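Local structure of titin (Homo sapiens, 3LCY) at residues Tyr175-Ser180 with Val186-Asp191. The protein is a giant sarcomeric protein of muscle with serine/threonine kinase activity, whose tandem immunoglobulin domains in the A-band probably serve as structural and binding modules. Residues are numbered along the deposited sequence; the frame is centred on the assembly and turned at random.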
ATOM      1  N   TYR A 175      16.818   2.168 -20.475  1.00 32.42           N
ATOM      2  CA  TYR A 175      16.745   1.655 -19.114  1.00 31.57           C
ATOM      3  C   TYR A 175      15.504   0.789 -18.957  1.00 31.70           C
ATOM      4  O   TYR A 175      14.455   1.095 -19.522  1.00 33.33           O
ATOM      5  CB  TYR A 175      16.687   2.804 -18.107  1.00 31.24           C
ATOM      6  CG  TYR A 175      17.997   3.524 -17.894  1.00 28.11           C
ATOM      7  CD1 TYR A 175      18.504   4.383 -18.858  1.00 29.86           C
ATOM      8  CD2 TYR A 175      18.721   3.356 -16.720  1.00 27.21           C
ATOM      9  CE1 TYR A 175      19.700   5.049 -18.664  1.00 33.42           C
ATOM     10  CE2 TYR A 175      19.917   4.017 -16.516  1.00 31.32           C
ATOM     11  CZ  TYR A 175      20.401   4.863 -17.491  1.00 31.80           C
ATOM     12  OH  TYR A 175      21.591   5.523 -17.293  1.00 29.83           O
ATOM     13  N   LYS A 176      15.618  -0.293 -18.195  1.00 29.41           N
ATOM     14  CA  LYS A 176      14.459  -1.131 -17.908  1.00 27.98           C
ATOM     15  C   LYS A 176      14.171  -1.196 -16.414  1.00 25.66           C
ATOM     16  O   LYS A 176      15.044  -1.549 -15.619  1.00 20.53           O
ATOM     17  CB  LYS A 176      14.638  -2.552 -18.452  1.00 32.89           C
ATOM     18  CG  LYS A 176      13.431  -3.447 -18.177  1.00 37.17           C
ATOM     19  CD  LYS A 176      13.797  -4.922 -18.106  1.00 39.75           C
ATOM     20  CE  LYS A 176      14.122  -5.492 -19.474  1.00 44.47           C
ATOM     21  NZ  LYS A 176      14.379  -6.961 -19.404  1.00 48.67           N
ATOM     22  N   VAL A 177      12.947  -0.852 -16.038  1.00 26.12           N
ATOM     23  CA  VAL A 177      12.497  -1.022 -14.664  1.00 25.85           C
ATOM     24  C   VAL A 177      11.585  -2.241 -14.588  1.00 27.23           C
ATOM     25  O   VAL A 177      10.613  -2.350 -15.338  1.00 26.50           O
ATOM     26  CB  VAL A 177      11.761   0.226 -14.146  1.00 25.15           C
ATOM     27  CG1 VAL A 177      10.668   0.642 -15.118  1.00 24.75           C
ATOM     28  CG2 VAL A 177      11.190  -0.038 -12.764  1.00 25.23           C
ATOM     29  N   GLN A 178      11.911  -3.167 -13.698  1.00 27.53           N
ATOM     30  CA  GLN A 178      11.144  -4.390 -13.556  1.00 23.81           C
ATOM     31  C   GLN A 178      10.516  -4.582 -12.187  1.00 24.53           C
ATOM     32  O   GLN A 178      11.162  -4.399 -11.169  1.00 26.65           O
ATOM     33  CB  GLN A 178      12.047  -5.576 -13.873  1.00 27.38           C
ATOM     34  CG  GLN A 178      11.320  -6.816 -14.314  1.00 36.29           C
ATOM     35  CD  GLN A 178      12.241  -7.796 -14.981  1.00 40.93           C
ATOM     36  OE1 GLN A 178      13.202  -8.265 -14.383  1.00 42.64           O
ATOM     37  NE2 GLN A 178      11.960  -8.110 -16.233  1.00 43.68           N
ATOM     38  N   LEU A 179       9.247  -4.961 -12.184  1.00 25.13           N
ATOM     39  CA  LEU A 179       8.515  -5.201 -10.956  1.00 22.23           C
ATOM     40  C   LEU A 179       7.999  -6.630 -10.953  1.00 22.67           C
ATOM     41  O   LEU A 179       7.378  -7.063 -11.908  1.00 20.74           O
ATOM     42  CB  LEU A 179       7.345  -4.229 -10.841  1.00 25.93           C
ATOM     43  CG  LEU A 179       7.658  -2.784 -10.463  1.00 31.13           C
ATOM     44  CD1 LEU A 179       8.913  -2.318 -11.141  1.00 30.97           C
ATOM     45  CD2 LEU A 179       6.509  -1.885 -10.840  1.00 32.21           C
ATOM     46  N   SER A 180       8.248  -7.367  -9.881  1.00 25.32           N
ATOM     47  CA  SER A 180       7.760  -8.738  -9.824  1.00 26.53           C
ATOM     48  C   SER A 180       7.329  -9.269  -8.466  1.00 26.56           C
ATOM     49  O   SER A 180       7.969  -9.013  -7.459  1.00 20.53           O
ATOM     50  CB  SER A 180       8.837  -9.701 -10.346  1.00 25.55           C
ATOM     51  OG  SER A 180       9.265  -9.380 -11.648  1.00 31.03           O
ATOM     52  N   VAL A 186       6.134  -7.323 -14.566  1.00 26.31           N
ATOM     53  CA  VAL A 186       5.913  -6.298 -15.579  1.00 24.46           C
ATOM     54  C   VAL A 186       7.168  -5.444 -15.700  1.00 25.68           C
ATOM     55  O   VAL A 186       7.954  -5.347 -14.757  1.00 25.96           O
ATOM     56  CB  VAL A 186       4.706  -5.401 -15.238  1.00 24.40           C
ATOM     57  CG1 VAL A 186       5.054  -4.453 -14.102  1.00 20.19           C
ATOM     58  CG2 VAL A 186       4.259  -4.620 -16.469  1.00 24.53           C
ATOM     59  N   ASP A 187       7.366  -4.839 -16.866  1.00 26.70           N
ATOM     60  CA  ASP A 187       8.536  -3.999 -17.080  1.00 31.85           C
ATOM     61  C   ASP A 187       8.249  -2.868 -18.059  1.00 31.31           C
ATOM     62  O   ASP A 187       7.302  -2.930 -18.844  1.00 32.05           O
ATOM     63  CB  ASP A 187       9.725  -4.833 -17.567  1.00 35.25           C
ATOM     64  CG  ASP A 187       9.553  -5.320 -18.992  1.00 44.64           C
ATOM     65  OD1 ASP A 187       9.687  -4.498 -19.922  1.00 48.93           O
ATOM     66  OD2 ASP A 187       9.298  -6.527 -19.184  1.00 48.25           O
ATOM     67  N   ALA A 188       9.078  -1.833 -18.001  1.00 29.07           N
ATOM     68  CA  ALA A 188       8.953  -0.698 -18.903  1.00 28.86           C
ATOM     69  C   ALA A 188      10.335  -0.216 -19.317  1.00 27.38           C
ATOM     70  O   ALA A 188      11.283  -0.278 -18.534  1.00 26.78           O
ATOM     71  CB  ALA A 188       8.172   0.425 -18.241  1.00 28.61           C
ATOM     72  N   ILE A 189      10.453   0.256 -20.552  1.00 30.51           N
ATOM     73  CA  ILE A 189      11.731   0.739 -21.058  1.00 34.70           C
ATOM     74  C   ILE A 189      11.742   2.257 -21.207  1.00 35.97           C
ATOM     75  O   ILE A 189      10.897   2.835 -21.891  1.00 37.32           O
ATOM     76  CB  ILE A 189      12.099   0.075 -22.396  1.00 32.37           C
ATOM     77  CG1 ILE A 189      12.448  -1.398 -22.174  1.00 32.71           C
ATOM     78  CG2 ILE A 189      13.260   0.804 -23.051  1.00 28.70           C
ATOM     79  CD1 ILE A 189      12.878  -2.125 -23.430  1.00 37.40           C
ATOM     80  N   LEU A 190      12.708   2.895 -20.555  1.00 34.51           N
ATOM     81  CA  LEU A 190      12.836   4.347 -20.591  1.00 34.66           C
ATOM     82  C   LEU A 190      14.069   4.747 -21.389  1.00 35.94           C
ATOM     83  O   LEU A 190      15.185   4.340 -21.068  1.00 34.14           O
ATOM     84  CB  LEU A 190      12.931   4.918 -19.173  1.00 31.38           C
ATOM     85  CG  LEU A 190      11.782   4.673 -18.190  1.00 32.76           C
ATOM     86  CD1 LEU A 190      11.675   3.209 -17.803  1.00 29.20           C
ATOM     87  CD2 LEU A 190      11.973   5.527 -16.950  1.00 35.20           C
ATOM     88  N   ASP A 191      13.863   5.545 -22.431  1.00 36.54           N
ATOM     89  CA  ASP A 191      14.966   6.015 -23.255  1.00 38.65           C
ATOM     90  C   ASP A 191      15.526   7.315 -22.689  1.00 36.59           C
ATOM     91  O   ASP A 191      14.853   8.345 -22.695  1.00 38.78           O
ATOM     92  CB  ASP A 191      14.509   6.224 -24.699  1.00 44.71           C
ATOM     93  CG  ASP A 191      15.666   6.267 -25.671  1.00 53.04           C
ATOM     94  OD1 ASP A 191      16.691   5.603 -25.404  1.00 55.29           O
ATOM     95  OD2 ASP A 191      15.552   6.961 -26.703  1.00 58.24           O
TER
HETATM   96  O   HOH W   1       8.745  -8.537 -17.474  1.00 41.22           O
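Tyr175 pairs with Leu190 toward the open end of the antiparallel beta hairpin formed by the last two strands, F and G in immunoglobulin terms, of the second I-set domain. The pair is hydrogen-bonded in both directions, Tyr175 N to Leu190 O at 2.8 Å and Leu190 N to Tyr175 O at 2.7 Å. The tyrosine ring swings away from the partner strand, meeting it just at one edge, where Leu190 O lies near the ring plane; its far end is held by the OH bond to His171 O, and His139 stacks on the ring. On the opposite face of the sheet, Lys176 has CG anti to the backbone N (chi1 -179°), which lays the start of its aliphatic chain against Asp187 CB, 4.0 Å from Lys176 CG. The chain then bends, leaving Lys176 NZ 5.1 Å from Asp187 OD2, a distance at which the opposite charges may attract without contact; the lysine also makes a cation-pi contact with Phe138. Back on the inner face, Val177 CG1 touches both Ala188 CB and Leu190 CD1, 3.8 Å from the latter, while Phe103 covers both Val177 and Ala188. Gln178 extends along the solvent side with its amide turned 65° from the Asp187 carboxylate. A water links the two groups: it donates to Asp187 OD2 and takes a weak bond from Gln178 NE2. At Leu179, CB packs against Val186 CG1, and the backbone bond from Leu179 N to Val186 O, 2.9 Å long, is almost straight, with 178° at the hydrogen.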